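PDB 7EHP: chitin oligosaccahride binding protein NagB1 from Paenibacillus sp. FPU-7, which binds short chitin oligosaccharides, N,N'-diacetylchitobiose and the triacetyl trimer, as an extracellular solute-binding protein, probably handing them to an ABC transporter for uptake. Local coordinates for residues Ala150-Ala161 with Gln228-Met239; Met171-Asp182 with Ser266-Met277. All blocks are in the same frame, centred on the assembly; numbering follows the deposited sequence.

Contact 1 of 2, residues Ala150-Ala161 with Gln228-Met239; sequences AKASGFVPFAFA and QQYAFREGRAAM
Val-156 and Ala-237 sit side by side on two parallel strands, and the backbone bonds around them zip the edges together. The carbonyl O of Arg-236 takes the N-H of Val-156 at 3.0 Å, within its carbonyl plane, and also a water that donates to Gly-154 O as well. Val-156 O in turn receives Ala-238 N at 2.9 Å, the nitrogen lying nearly in line with the C=O. One step further, Ala-159 N reaches Met-239 O at 2.8 Å, while the bond from Met-239 N to Pro-157 O is bent and weak. Gln-228, on helix 225-233, turns its OE1 to Ala-161 N in a weak bond of 3.4 Å; its NE2 bonds Phe-241 O, further along the strand of Ala-237 and Met-239. CG of Gln-228 stands between its own N and carbonyl carbon (chi1 82°), which carries the extended chain past CG to the backbone of Phe-160 and Ala-161.

Met-239 bends at chi3 (-82°) and lays its CE over one face of the Phe-158 ring, 4.0 Å from the centroid, with SD oblique to it: a Met-aromatic contact. Replacing Phe-158 with an alanine would probably strip that methyl of the ring face it rests on and leave the thioether freer to turn. Between strand and helix, Ala-159 CB is pressed tightly against Ala-237 CB at 3.5 Å, and also meets Ala-231 on the helix. Each strand follows a helix closed by a Schellman motif, with Gly-154 and Gly-235 at positive phi: two helix-then-strand units set in parallel, as in the alpha/beta lobes of periplasmic-binding-protein folds.

Contact 2 of 2, residues Met171-Asp182 with Ser266-Met277; sequences MLNTLWVRTAGD and SFPDVGGKGDGM
Met-277 O is gripped end-on by both terminal nitrogens of Arg-178, NH1 and NH2, each at 2.8 Å, NH2 nearly head-on, NH1 from above the carbonyl plane. The same NH2 gives a straighter bond to Phe-267 O, 2.9 Å away, and NE reaches Pro-268 O at 3.0 Å. These carbonyls lie round the edge of the guanidinium, close to its plane, and fix its rotation. A sharp bend at chi2 (-86°) turns the arginine off the helix toward these carbonyls. Asp-269 OD1 stands over one face, 3.6 Å from NE, a salt bridge of charge alone, with no guanidinium N-H pointing at it; Gly-276 N bonds it instead, and the Asp-275 carboxylate holds Val-270 N and Gly-271 N.

Gly-274 N bonds Arg-178 O at 2.8 Å; having no side chain to strike Val-177 O, this glycine lets the turn lie close to the helix. At the other end, Phe-267 CE2 meets Leu-175 CD2 (3.5 Å); Thr-174 CG2 packs on its CB, and Met-171 crosses at about a right angle with CG at CE1. This irregular loop between strands 262-265 and 277-288 is held to helix 165-180 largely through Arg-178, whose guanidinium satisfies its backbone carbonyls.

In the fold
Contacts 1 and 2 lie in the same lobe, their centres 22 Å apart, and touch where the Phe-158 ring meets Met-171: CD1 of the former is 3.5 Å from CE of the latter. Strand 156-159 of contact 1 leads directly into helix 165-180 of contact 2, and the segments alternate along the chain, so the two contacts interlock. Helix 140-152 backs both, with Leu-143 touching Phe-158, Met-239 and Phe-267. The side chains of Gln-228 and Thr-174 each come to about 10 Å from a bound N-acetylglucosamine, so both contacts probably belong to the framework near the binding site rather than to its first shell.

Contact 1 of 2, residues Ala150-Ala161 with Gln228-Met239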
loop_
_atom_site.group_PDB
_atom_site.type_symbol
_atom_site.label_atom_id
_atom_site.label_comp_id
_atom_site.label_asym_id
_atom_site.label_seq_id
_atom_site.Cartn_x
_atom_site.Cartn_y
_atom_site.Cartn_z
ATOM N N ALA A 150 -20.887 -17.457 -2.193
ATOM C CA ALA A 150 -20.291 -16.934 -3.417
ATOM C C ALA A 150 -19.747 -18.071 -4.266
ATOM O O ALA A 150 -20.016 -18.150 -5.472
ATOM C CB ALA A 150 -19.182 -15.927 -3.084
ATOM N N LYS A 151 -18.976 -18.967 -3.641
ATOM C CA LYS A 151 -18.380 -20.078 -4.374
ATOM C C LYS A 151 -19.450 -21.021 -4.907
ATOM O O LYS A 151 -19.344 -21.523 -6.033
ATOM C CB LYS A 151 -17.411 -20.828 -3.468
ATOM C CG LYS A 151 -16.321 -21.581 -4.197
ATOM C CD LYS A 151 -15.310 -22.113 -3.187
ATOM C CE LYS A 151 -14.284 -22.993 -3.849
ATOM N NZ LYS A 151 -13.591 -22.251 -4.950
ATOM N N ALA A 152 -20.479 -21.286 -4.104
ATOM C CA ALA A 152 -21.544 -22.176 -4.553
ATOM C C ALA A 152 -22.185 -21.655 -5.830
ATOM O O ALA A 152 -22.538 -22.446 -6.714
ATOM C CB ALA A 152 -22.582 -22.346 -3.448
ATOM N N SER A 153 -22.269 -20.333 -5.983
ATOM C CA SER A 153 -22.914 -19.722 -7.140
ATOM C C SER A 153 -21.973 -19.521 -8.319
ATOM O O SER A 153 -22.370 -18.895 -9.309
ATOM C CB SER A 153 -23.533 -18.384 -6.746
ATOM O OG SER A 153 -24.373 -18.534 -5.619
ATOM N N GLY A 154 -20.743 -20.026 -8.243
ATOM C CA GLY A 154 -19.781 -19.844 -9.314
ATOM C C GLY A 154 -18.940 -18.586 -9.238
ATOM O O GLY A 154 -18.209 -18.296 -10.188
ATOM N N PHE A 155 -19.002 -17.839 -8.145
ATOM C CA PHE A 155 -18.146 -16.672 -7.966
ATOM C C PHE A 155 -16.875 -17.058 -7.224
ATOM O O PHE A 155 -16.896 -17.923 -6.348
ATOM C CB PHE A 155 -18.887 -15.578 -7.202
ATOM C CG PHE A 155 -20.073 -15.038 -7.946
ATOM C CD1 PHE A 155 -19.898 -14.166 -9.007
ATOM C CD2 PHE A 155 -21.353 -15.431 -7.613
ATOM C CE1 PHE A 155 -20.986 -13.674 -9.708
ATOM C CE2 PHE A 155 -22.447 -14.944 -8.313
ATOM C CZ PHE A 155 -22.264 -14.062 -9.358
ATOM N N VAL A 156 -15.765 -16.446 -7.607
ATOM C CA VAL A 156 -14.577 -16.501 -6.755
ATOM C C VAL A 156 -14.854 -15.661 -5.514
ATOM O O VAL A 156 -15.294 -14.510 -5.648
ATOM C CB VAL A 156 -13.348 -15.982 -7.519
ATOM C CG1 VAL A 156 -12.150 -15.833 -6.592
ATOM C CG2 VAL A 156 -13.008 -16.904 -8.670
ATOM N N PRO A 157 -14.682 -16.185 -4.302
ATOM C CA PRO A 157 -14.927 -15.347 -3.120
ATOM C C PRO A 157 -13.994 -14.134 -3.062
ATOM O O PRO A 157 -14.466 -12.994 -3.007
ATOM C CB PRO A 157 -14.686 -16.313 -1.960
ATOM C CG PRO A 157 -15.098 -17.651 -2.563
ATOM C CD PRO A 157 -14.440 -17.586 -3.922
ATOM N N PHE A 158 -12.681 -14.360 -3.075
ATOM C CA PHE A 158 -11.694 -13.283 -3.024
ATOM C C PHE A 158 -10.866 -13.341 -4.300
ATOM O O PHE A 158 -10.049 -14.257 -4.462
ATOM C CB PHE A 158 -10.762 -13.407 -1.807
ATOM C CG PHE A 158 -11.362 -12.968 -0.505
ATOM C CD1 PHE A 158 -11.453 -11.628 -0.186
ATOM C CD2 PHE A 158 -11.774 -13.910 0.437
ATOM C CE1 PHE A 158 -12.007 -11.223 1.022
ATOM C CE2 PHE A 158 -12.308 -13.516 1.660
ATOM C CZ PHE A 158 -12.425 -12.172 1.953
ATOM N N ALA A 159 -11.064 -12.372 -5.199
ATOM C CA ALA A 159 -10.115 -12.174 -6.290
ATOM C C ALA A 159 -8.723 -11.999 -5.700
ATOM O O ALA A 159 -8.543 -11.253 -4.729
ATOM C CB ALA A 159 -10.497 -10.940 -7.121
ATOM N N PHE A 160 -7.734 -12.683 -6.284
ATOM C CA PHE A 160 -6.447 -12.830 -5.603
ATOM C C PHE A 160 -5.369 -13.258 -6.597
ATOM O O PHE A 160 -5.545 -14.217 -7.346
ATOM C CB PHE A 160 -6.585 -13.845 -4.436
ATOM C CG PHE A 160 -5.318 -14.081 -3.661
ATOM C CD1 PHE A 160 -4.710 -13.048 -2.962
ATOM C CD2 PHE A 160 -4.758 -15.345 -3.588
ATOM C CE1 PHE A 160 -3.547 -13.260 -2.234
ATOM C CE2 PHE A 160 -3.592 -15.569 -2.861
ATOM C CZ PHE A 160 -2.983 -14.515 -2.182
ATOM N N ALA A 161 -4.261 -12.530 -6.615
ATOM C CA ALA A 161 -3.152 -12.850 -7.503
ATOM C C ALA A 161 -1.866 -12.722 -6.706
ATOM O O ALA A 161 -1.666 -11.709 -6.038
ATOM C CB ALA A 161 -3.156 -11.911 -8.713
ATOM N N GLN A 228 -5.912 -9.725 -10.245
ATOM C CA GLN A 228 -6.968 -9.744 -9.235
ATOM C C GLN A 228 -7.931 -8.580 -9.425
ATOM O O GLN A 228 -9.142 -8.723 -9.199
ATOM C CB GLN A 228 -6.357 -9.759 -7.836
ATOM C CG GLN A 228 -5.914 -8.433 -7.248
ATOM C CD GLN A 228 -5.714 -8.548 -5.741
ATOM O OE1 GLN A 228 -5.322 -9.608 -5.244
ATOM N NE2 GLN A 228 -5.977 -7.462 -5.010
ATOM N N GLN A 229 -7.428 -7.448 -9.911
ATOM C CA GLN A 229 -8.293 -6.310 -10.168
ATOM C C GLN A 229 -9.136 -6.540 -11.414
ATOM O O GLN A 229 -10.305 -6.138 -11.460
ATOM C CB GLN A 229 -7.444 -5.041 -10.285
ATOM C CG GLN A 229 -6.756 -4.705 -8.949
ATOM C CD GLN A 229 -5.775 -3.550 -9.025
ATOM O OE1 GLN A 229 -5.492 -3.016 -10.099
ATOM N NE2 GLN A 229 -5.262 -3.142 -7.873
ATOM N N TYR A 230 -8.576 -7.208 -12.427
ATOM C CA TYR A 230 -9.409 -7.606 -13.555
ATOM C C TYR A 230 -10.574 -8.467 -13.077
ATOM O O TYR A 230 -11.738 -8.183 -13.387
ATOM C CB TYR A 230 -8.593 -8.374 -14.593
ATOM C CG TYR A 230 -7.371 -7.698 -15.179
ATOM C CD1 TYR A 230 -7.240 -6.308 -15.235
ATOM C CD2 TYR A 230 -6.349 -8.477 -15.719
ATOM C CE1 TYR A 230 -6.082 -5.718 -15.816
ATOM C CE2 TYR A 230 -5.208 -7.908 -16.278
ATOM C CZ TYR A 230 -5.073 -6.545 -16.329
ATOM O OH TYR A 230 -3.926 -6.052 -16.902
ATOM N N ALA A 231 -10.273 -9.524 -12.306
ATOM C CA ALA A 231 -11.310 -10.475 -11.907
ATOM C C ALA A 231 -12.424 -9.775 -11.158
ATOM O O ALA A 231 -13.608 -9.995 -11.437
ATOM C CB ALA A 231 -10.719 -11.599 -11.050
ATOM N N PHE A 232 -12.061 -8.901 -10.212
ATOM C CA PHE A 232 -13.078 -8.182 -9.456
ATOM C C PHE A 232 -13.872 -7.228 -10.345
ATOM O O PHE A 232 -15.109 -7.200 -10.299
ATOM C CB PHE A 232 -12.432 -7.424 -8.300
ATOM C CG PHE A 232 -13.418 -6.686 -7.457
ATOM C CD1 PHE A 232 -14.355 -7.389 -6.694
ATOM C CD2 PHE A 232 -13.437 -5.296 -7.444
ATOM C CE1 PHE A 232 -15.283 -6.721 -5.918
ATOM C CE2 PHE A 232 -14.362 -4.610 -6.682
ATOM C CZ PHE A 232 -15.292 -5.329 -5.903
ATOM N N ARG A 233 -13.187 -6.404 -11.141
ATOM C CA ARG A 233 -13.934 -5.396 -11.886
ATOM C C ARG A 233 -14.746 -6.010 -13.024
ATOM O O ARG A 233 -15.738 -5.414 -13.461
ATOM C CB ARG A 233 -12.989 -4.304 -12.404
ATOM C CG ARG A 233 -12.412 -4.528 -13.786
ATOM C CD ARG A 233 -11.383 -3.435 -14.121
ATOM N NE ARG A 233 -10.667 -3.741 -15.356
ATOM C CZ ARG A 233 -9.448 -3.301 -15.647
ATOM N NH1 ARG A 233 -8.783 -2.532 -14.787
ATOM N NH2 ARG A 233 -8.890 -3.646 -16.795
ATOM N N GLU A 234 -14.370 -7.191 -13.495
ATOM C CA GLU A 234 -15.145 -7.885 -14.510
ATOM C C GLU A 234 -16.239 -8.772 -13.908
ATOM O O GLU A 234 -16.863 -9.546 -14.637
ATOM C CB GLU A 234 -14.209 -8.700 -15.416
ATOM C CG GLU A 234 -13.360 -7.824 -16.358
ATOM C CD GLU A 234 -12.116 -8.522 -16.953
ATOM O OE1 GLU A 234 -11.977 -9.771 -16.859
ATOM O OE2 GLU A 234 -11.264 -7.806 -17.527
ATOM N N GLY A 235 -16.492 -8.667 -12.609
ATOM C CA GLY A 235 -17.628 -9.336 -11.999
ATOM C C GLY A 235 -17.475 -10.817 -11.747
ATOM O O GLY A 235 -18.480 -11.501 -11.515
ATOM N N ARG A 236 -16.256 -11.344 -11.774
ATOM C CA ARG A 236 -16.049 -12.769 -11.534
ATOM C C ARG A 236 -15.801 -13.097 -10.071
ATOM O O ARG A 236 -15.863 -14.273 -9.692
ATOM C CB ARG A 236 -14.885 -13.290 -12.378
ATOM C CG ARG A 236 -15.124 -13.113 -13.857
ATOM C CD ARG A 236 -14.079 -13.803 -14.679
ATOM N NE ARG A 236 -13.036 -12.874 -15.098
ATOM C CZ ARG A 236 -11.799 -12.924 -14.625
ATOM N NH1 ARG A 236 -11.492 -13.857 -13.726
ATOM N NH2 ARG A 236 -10.885 -12.057 -15.040
ATOM N N ALA A 237 -15.526 -12.102 -9.243
ATOM C CA ALA A 237 -15.249 -12.327 -7.834
ATOM C C ALA A 237 -16.156 -11.447 -7.000
ATOM O O ALA A 237 -16.412 -10.293 -7.364
ATOM C CB ALA A 237 -13.788 -12.035 -7.498
ATOM N N ALA A 238 -16.626 -11.990 -5.872
ATOM C CA ALA A 238 -17.501 -11.225 -4.987
ATOM C C ALA A 238 -16.735 -10.166 -4.205
ATOM O O ALA A 238 -17.299 -9.122 -3.849
ATOM C CB ALA A 238 -18.227 -12.178 -4.028
ATOM N N MET A 239 -15.466 -10.423 -3.904
ATOM C CA MET A 239 -14.678 -9.563 -3.036
ATOM C C MET A 239 -13.248 -9.540 -3.553
ATOM O O MET A 239 -12.836 -10.381 -4.364
ATOM C CB MET A 239 -14.695 -10.052 -1.573
ATOM C CG MET A 239 -16.083 -10.209 -0.958
ATOM S SD MET A 239 -15.985 -10.885 0.722
ATOM C CE MET A 239 -15.836 -12.622 0.281
HETATM O O HOH W 1 -16.260 -16.597 -11.168
#

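Contact 2 of 2, residues Met171-Asp182 with Ser266-Met277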
loop_
_atom_site.group_PDB
_atom_site.type_symbol
_atom_site.label_atom_id
_atom_site.label_comp_id
_atom_site.label_asym_id
_atom_site.label_seq_id
_atom_site.Cartn_x
_atom_site.Cartn_y
_atom_site.Cartn_z
ATOM N N MET A 171 -3.755 -9.060 2.749
ATOM C CA MET A 171 -4.743 -9.654 3.651
ATOM C C MET A 171 -4.081 -10.351 4.830
ATOM O O MET A 171 -4.640 -10.373 5.936
ATOM C CB MET A 171 -5.651 -10.625 2.897
ATOM C CG MET A 171 -6.795 -11.101 3.779
ATOM S SD MET A 171 -7.666 -12.558 3.210
ATOM C CE MET A 171 -8.520 -11.938 1.769
ATOM N N LEU A 172 -2.887 -10.902 4.625
ATOM C CA LEU A 172 -2.182 -11.551 5.716
ATOM C C LEU A 172 -1.891 -10.563 6.825
ATOM O O LEU A 172 -1.976 -10.909 8.010
ATOM C CB LEU A 172 -0.900 -12.213 5.198
ATOM C CG LEU A 172 0.039 -12.959 6.148
ATOM C CD1 LEU A 172 -0.627 -14.259 6.696
ATOM C CD2 LEU A 172 1.356 -13.275 5.462
ATOM N N ASN A 173 -1.571 -9.324 6.468
ATOM C CA ASN A 173 -1.067 -8.338 7.408
ATOM C C ASN A 173 -2.118 -8.261 8.476
ATOM O O ASN A 173 -1.895 -8.321 9.680
ATOM C CB ASN A 173 -1.135 -6.827 6.982
ATOM C CG ASN A 173 -0.089 -6.051 7.714
ATOM O OD1 ASN A 173 0.950 -6.666 7.835
ATOM N ND2 ASN A 173 -0.528 -5.085 8.680
ATOM N N THR A 174 -3.289 -7.978 7.886
ATOM C CA THR A 174 -4.521 -7.688 8.651
ATOM C C THR A 174 -5.016 -8.910 9.399
ATOM O O THR A 174 -5.558 -8.782 10.503
ATOM C CB THR A 174 -5.638 -7.205 7.707
ATOM O OG1 THR A 174 -5.386 -5.901 7.179
ATOM C CG2 THR A 174 -7.023 -7.228 8.388
ATOM N N LEU A 175 -4.814 -10.103 8.834
ATOM C CA LEU A 175 -5.263 -11.286 9.552
ATOM C C LEU A 175 -4.447 -11.511 10.820
ATOM O O LEU A 175 -5.026 -11.741 11.881
ATOM C CB LEU A 175 -5.218 -12.505 8.635
ATOM C CG LEU A 175 -6.548 -12.722 7.901
ATOM C CD1 LEU A 175 -6.428 -13.870 6.894
ATOM C CD2 LEU A 175 -7.647 -13.008 8.917
ATOM N N TRP A 176 -3.103 -11.436 10.752
ATOM C CA TRP A 176 -2.390 -11.718 12.002
ATOM C C TRP A 176 -2.481 -10.540 12.966
ATOM O O TRP A 176 -2.332 -10.733 14.174
ATOM C CB TRP A 176 -0.893 -12.100 11.830
ATOM C CG TRP A 176 0.119 -10.949 11.608
ATOM C CD1 TRP A 176 0.608 -10.127 12.578
ATOM C CD2 TRP A 176 0.904 -10.666 10.428
ATOM N NE1 TRP A 176 1.540 -9.260 12.060
ATOM C CE2 TRP A 176 1.746 -9.569 10.744
ATOM C CE3 TRP A 176 0.938 -11.183 9.122
ATOM C CZ2 TRP A 176 2.612 -8.987 9.808
ATOM C CZ3 TRP A 176 1.791 -10.603 8.196
ATOM C CH2 TRP A 176 2.620 -9.514 8.545
ATOM N N VAL A 177 -2.709 -9.320 12.464
ATOM C CA VAL A 177 -2.955 -8.195 13.363
ATOM C C VAL A 177 -4.332 -8.327 14.010
ATOM O O VAL A 177 -4.513 -7.994 15.190
ATOM C CB VAL A 177 -2.801 -6.841 12.634
ATOM C CG1 VAL A 177 -3.368 -5.679 13.495
ATOM C CG2 VAL A 177 -1.325 -6.577 12.264
ATOM N N ARG A 178 -5.321 -8.814 13.263
ATOM C CA ARG A 178 -6.609 -9.141 13.873
ATOM C C ARG A 178 -6.432 -10.065 15.075
ATOM O O ARG A 178 -7.029 -9.850 16.139
ATOM C CB ARG A 178 -7.539 -9.802 12.849
ATOM C CG ARG A 178 -8.316 -8.818 11.953
ATOM C CD ARG A 178 -9.622 -8.336 12.558
ATOM N NE ARG A 178 -10.283 -7.369 11.683
ATOM C CZ ARG A 178 -9.861 -6.117 11.493
ATOM N NH1 ARG A 178 -8.792 -5.681 12.133
ATOM N NH2 ARG A 178 -10.507 -5.296 10.667
ATOM N N THR A 179 -5.612 -11.111 14.920
ATOM C CA THR A 179 -5.541 -12.135 15.963
ATOM C C THR A 179 -4.567 -11.771 17.075
ATOM O O THR A 179 -4.818 -12.104 18.236
ATOM C CB THR A 179 -5.141 -13.476 15.362
ATOM O OG1 THR A 179 -3.854 -13.334 14.750
ATOM C CG2 THR A 179 -6.175 -13.929 14.336
ATOM N N ALA A 180 -3.467 -11.091 16.756
ATOM C CA ALA A 180 -2.423 -10.818 17.735
ATOM C C ALA A 180 -2.307 -9.353 18.133
ATOM O O ALA A 180 -1.544 -9.045 19.055
ATOM C CB ALA A 180 -1.056 -11.294 17.219
ATOM N N GLY A 181 -3.031 -8.457 17.482
ATOM C CA GLY A 181 -2.909 -7.033 17.756
ATOM C C GLY A 181 -1.834 -6.373 16.913
ATOM O O GLY A 181 -0.850 -6.990 16.501
ATOM N N ASP A 182 -2.024 -5.074 16.663
ATOM C CA ASP A 182 -1.084 -4.334 15.820
ATOM C C ASP A 182 0.299 -4.244 16.452
ATOM O O ASP A 182 1.310 -4.184 15.736
ATOM C CB ASP A 182 -1.632 -2.935 15.524
ATOM C CG ASP A 182 -1.750 -2.071 16.765
ATOM O OD1 ASP A 182 -2.386 -2.494 17.749
ATOM O OD2 ASP A 182 -1.201 -0.951 16.753
ATOM N N SER A 266 -14.296 -2.711 5.989
ATOM C CA SER A 266 -13.178 -3.198 6.786
ATOM C C SER A 266 -13.297 -4.707 6.983
ATOM O O SER A 266 -14.397 -5.269 7.017
ATOM C CB SER A 266 -13.141 -2.479 8.132
ATOM O OG SER A 266 -12.115 -2.997 8.958
ATOM N N PHE A 267 -12.147 -5.370 7.084
ATOM C CA PHE A 267 -12.122 -6.825 7.175
ATOM C C PHE A 267 -12.887 -7.288 8.411
ATOM O O PHE A 267 -12.754 -6.683 9.476
ATOM C CB PHE A 267 -10.679 -7.332 7.243
ATOM C CG PHE A 267 -10.560 -8.797 7.051
ATOM C CD1 PHE A 267 -10.540 -9.342 5.775
ATOM C CD2 PHE A 267 -10.521 -9.648 8.154
ATOM C CE1 PHE A 267 -10.447 -10.725 5.598
ATOM C CE2 PHE A 267 -10.436 -11.018 7.997
ATOM C CZ PHE A 267 -10.408 -11.566 6.720
ATOM N N PRO A 268 -13.676 -8.363 8.310
ATOM C CA PRO A 268 -14.429 -8.843 9.477
ATOM C C PRO A 268 -13.574 -9.023 10.728
ATOM O O PRO A 268 -12.378 -9.331 10.662
ATOM C CB PRO A 268 -14.996 -10.183 8.993
ATOM C CG PRO A 268 -15.160 -9.987 7.523
ATOM C CD PRO A 268 -13.967 -9.167 7.107
ATOM N N ASP A 269 -14.203 -8.804 11.882
ATOM C CA ASP A 269 -13.556 -9.098 13.145
ATOM C C ASP A 269 -13.473 -10.609 13.347
ATOM O O ASP A 269 -14.233 -11.374 12.755
ATOM C CB ASP A 269 -14.325 -8.448 14.287
ATOM C CG ASP A 269 -14.064 -6.960 14.380
ATOM O OD1 ASP A 269 -13.085 -6.494 13.752
ATOM O OD2 ASP A 269 -14.835 -6.266 15.082
ATOM N N VAL A 270 -12.520 -11.038 14.182
ATOM C CA VAL A 270 -12.293 -12.456 14.439
ATOM C C VAL A 270 -12.270 -12.804 15.923
ATOM O O VAL A 270 -12.057 -13.968 16.270
ATOM C CB VAL A 270 -10.997 -12.960 13.766
ATOM C CG1 VAL A 270 -10.945 -12.551 12.290
ATOM C CG2 VAL A 270 -9.787 -12.480 14.528
ATOM N N GLY A 271 -12.507 -11.852 16.819
ATOM C CA GLY A 271 -12.436 -12.168 18.228
ATOM C C GLY A 271 -10.995 -12.321 18.658
ATOM O O GLY A 271 -10.598 -13.349 19.223
ATOM N N GLY A 272 -10.198 -11.300 18.350
ATOM C CA GLY A 272 -8.788 -11.276 18.668
ATOM C C GLY A 272 -8.384 -9.857 19.002
ATOM O O GLY A 272 -9.200 -8.934 18.960
ATOM N N LYS A 273 -7.101 -9.691 19.324
ATOM C CA LYS A 273 -6.564 -8.456 19.889
ATOM C C LYS A 273 -6.515 -7.306 18.895
ATOM O O LYS A 273 -6.190 -6.184 19.302
ATOM C CB LYS A 273 -5.175 -8.739 20.465
ATOM C CG LYS A 273 -5.197 -9.970 21.408
ATOM C CD LYS A 273 -3.898 -10.187 22.185
ATOM C CE LYS A 273 -3.135 -11.399 21.644
ATOM N NZ LYS A 273 -2.196 -11.976 22.646
ATOM N N GLY A 274 -6.843 -7.535 17.620
ATOM C CA GLY A 274 -6.783 -6.475 16.626
ATOM C C GLY A 274 -8.129 -6.174 15.998
ATOM O O GLY A 274 -8.201 -5.545 14.934
ATOM N N ASP A 275 -9.208 -6.635 16.631
ATOM C CA ASP A 275 -10.533 -6.298 16.135
ATOM C C ASP A 275 -10.724 -4.787 16.186
ATOM O O ASP A 275 -10.122 -4.088 17.008
ATOM C CB ASP A 275 -11.630 -6.995 16.944
ATOM C CG ASP A 275 -11.739 -8.478 16.629
ATOM O OD1 ASP A 275 -10.986 -8.960 15.764
ATOM O OD2 ASP A 275 -12.593 -9.169 17.224
ATOM N N GLY A 276 -11.556 -4.287 15.273
ATOM C CA GLY A 276 -11.907 -2.892 15.227
ATOM C C GLY A 276 -10.881 -1.995 14.582
ATOM O O GLY A 276 -11.103 -0.779 14.525
ATOM N N MET A 277 -9.767 -2.538 14.102
ATOM C CA MET A 277 -8.736 -1.724 13.476
ATOM C C MET A 277 -8.704 -1.962 11.973
ATOM O O MET A 277 -9.214 -2.961 11.462
ATOM C CB MET A 277 -7.358 -2.007 14.077
ATOM C CG MET A 277 -7.374 -2.275 15.561
ATOM S SD MET A 277 -5.706 -2.556 16.151
ATOM C CE MET A 277 -4.988 -0.953 15.892
HETATM O O HOH W 2 -4.320 -4.314 18.786
#